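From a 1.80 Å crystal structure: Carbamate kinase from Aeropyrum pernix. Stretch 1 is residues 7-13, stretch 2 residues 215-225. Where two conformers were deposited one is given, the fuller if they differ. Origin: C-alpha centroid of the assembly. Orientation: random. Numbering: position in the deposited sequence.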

# COMPACT_ATOMS: atom_id res chain seq x y z
N ALA A 7 9.76 20.10 -6.15
CA ALA A 7 8.39 20.55 -6.28
C ALA A 7 7.43 19.45 -5.83
O ALA A 7 7.61 18.28 -6.17
CB ALA A 7 8.09 20.93 -7.72
N VAL A 8 6.42 19.83 -5.06
CA VAL A 8 5.40 18.87 -4.64
C VAL A 8 4.31 19.09 -5.67
O VAL A 8 3.81 20.21 -5.83
CB VAL A 8 4.87 19.17 -3.21
CG1 VAL A 8 3.61 18.36 -2.94
CG2 VAL A 8 5.94 18.81 -2.19
N ILE A 9 3.96 18.04 -6.41
CA ILE A 9 2.95 18.12 -7.45
C ILE A 9 1.72 17.33 -7.05
O ILE A 9 1.77 16.10 -6.95
CB ILE A 9 3.50 17.57 -8.79
CG1 ILE A 9 4.76 18.36 -9.18
CG2 ILE A 9 2.44 17.67 -9.88
CD1 ILE A 9 5.53 17.76 -10.34
N ALA A 10 0.62 18.04 -6.82
CA ALA A 10 -0.63 17.42 -6.42
C ALA A 10 -1.53 17.11 -7.62
O ALA A 10 -2.10 18.01 -8.24
CB ALA A 10 -1.36 18.33 -5.44
N LEU A 11 -1.64 15.83 -7.95
CA LEU A 11 -2.47 15.38 -9.06
C LEU A 11 -3.94 15.29 -8.66
O LEU A 11 -4.26 15.13 -7.48
CB LEU A 11 -2.00 14.00 -9.55
CG LEU A 11 -0.56 13.91 -10.05
CD1 LEU A 11 -0.24 12.47 -10.48
CD2 LEU A 11 -0.38 14.86 -11.23
N GLY A 12 -4.82 15.40 -9.65
CA GLY A 12 -6.24 15.32 -9.40
C GLY A 12 -6.86 14.06 -9.98
O GLY A 12 -6.14 13.17 -10.44
N GLY A 13 -8.18 13.98 -9.96
CA GLY A 13 -8.86 12.80 -10.48
C GLY A 13 -8.57 12.47 -11.94
O GLY A 13 -8.50 11.30 -12.31
N ASP A 215 -8.14 16.49 3.06
CA ASP A 215 -8.08 17.10 1.74
C ASP A 215 -6.66 16.93 1.18
O ASP A 215 -5.68 17.34 1.81
CB ASP A 215 -8.43 18.59 1.82
CG ASP A 215 -8.50 19.24 0.47
OD1 ASP A 215 -7.44 19.62 -0.07
OD2 ASP A 215 -9.63 19.37 -0.07
N LYS A 216 -6.56 16.35 -0.01
CA LYS A 216 -5.24 16.12 -0.60
C LYS A 216 -4.47 17.38 -0.94
O LYS A 216 -3.24 17.38 -0.95
CB LYS A 216 -5.38 15.24 -1.86
CG LYS A 216 -6.16 15.87 -3.00
CD LYS A 216 -5.25 16.61 -3.95
CE LYS A 216 -5.97 16.97 -5.24
NZ LYS A 216 -5.06 17.64 -6.21
N ASP A 217 -5.18 18.47 -1.23
CA ASP A 217 -4.50 19.71 -1.56
C ASP A 217 -3.96 20.39 -0.31
O ASP A 217 -2.81 20.85 -0.29
CB ASP A 217 -5.44 20.63 -2.34
CG ASP A 217 -5.79 20.06 -3.70
OD1 ASP A 217 -4.85 19.69 -4.43
OD2 ASP A 217 -6.99 19.98 -4.04
N LEU A 218 -4.78 20.45 0.74
CA LEU A 218 -4.33 21.05 1.99
C LEU A 218 -3.14 20.26 2.53
O LEU A 218 -2.16 20.83 3.00
CB LEU A 218 -5.46 21.04 3.03
CG LEU A 218 -6.71 21.85 2.65
CD1 LEU A 218 -7.68 21.87 3.82
CD2 LEU A 218 -6.30 23.27 2.27
N ALA A 219 -3.24 18.93 2.44
CA ALA A 219 -2.17 18.06 2.92
C ALA A 219 -0.89 18.24 2.09
O ALA A 219 0.20 18.28 2.65
CB ALA A 219 -2.61 16.59 2.87
N SER A 220 -1.04 18.34 0.77
CA SER A 220 0.11 18.52 -0.12
C SER A 220 0.81 19.84 0.16
O SER A 220 2.04 19.94 0.09
CB SER A 220 -0.33 18.48 -1.59
OG SER A 220 -0.81 17.20 -1.94
N SER A 221 0.02 20.87 0.48
CA SER A 221 0.58 22.18 0.79
C SER A 221 1.43 22.05 2.05
O SER A 221 2.57 22.53 2.11
CB SER A 221 -0.54 23.19 1.01
OG SER A 221 -0.01 24.49 1.24
N LEU A 222 0.88 21.41 3.07
CA LEU A 222 1.60 21.21 4.32
C LEU A 222 2.88 20.43 4.08
O LEU A 222 3.92 20.74 4.65
CB LEU A 222 0.71 20.48 5.34
CG LEU A 222 1.36 20.15 6.69
CD1 LEU A 222 1.84 21.42 7.37
CD2 LEU A 222 0.34 19.42 7.55
N LEU A 223 2.81 19.40 3.23
CA LEU A 223 3.99 18.59 2.93
C LEU A 223 5.07 19.44 2.28
O LEU A 223 6.25 19.34 2.63
CB LEU A 223 3.64 17.43 1.98
CG LEU A 223 4.82 16.53 1.58
CD1 LEU A 223 5.44 15.90 2.83
CD2 LEU A 223 4.35 15.44 0.62
N ALA A 224 4.67 20.27 1.32
CA ALA A 224 5.61 21.14 0.61
C ALA A 224 6.33 22.05 1.61
O ALA A 224 7.54 22.26 1.52
CB ALA A 224 4.87 21.98 -0.43
N THR A 225 5.57 22.58 2.56
CA THR A 225 6.13 23.45 3.58
C THR A 225 7.10 22.70 4.49
O THR A 225 8.18 23.20 4.80
CB THR A 225 5.01 24.08 4.44
OG1 THR A 225 4.24 24.98 3.63
CG2 THR A 225 5.59 24.83 5.63

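A helix laid antiparallel on a strand, their axes 8.6 Å apart at closest approach, can be held by small side chains along its length and one polar tie at its end; this carbamate kinase gives a compact example. Asp-215 caps the helix without touching the strand: its OD1 accepts from Leu-218 N at 2.9 Å and, weakly, from Asp-217 N at 2.8 Å. Lys-216 supplies the tie. Its CA-to-CB bond points toward the strand, and its long chain carries NZ to Leu-11 O, to which it donates at 2.9 Å, the one hydrogen bond between the stretches. Asp-217 steadies that ammonium group through a salt bridge, OD1 to Lys-216 NZ at 2.7 Å, so the ammonium group meets a carboxylate as well as a carbonyl oxygen. One turn on, Ser-220 faces the strand, its OG 3.7 Å from Ala-10 CB; the hydroxyl is satisfied by donating to Lys-216 O at 2.6 Å, which lets a polar residue lie buried against a methyl group. Another turn brings Ala-224, whose small side chain allows the backbones to approach, with its CA 5.7 Å from Val-8 CA. Val-8, chi1 t, fills the groove between these turns: CG1 lies 3.8 Å from Ser-220 O, and CG2 packs 3.8 Å from Ala-224 CB. In all, 294 Å² is buried.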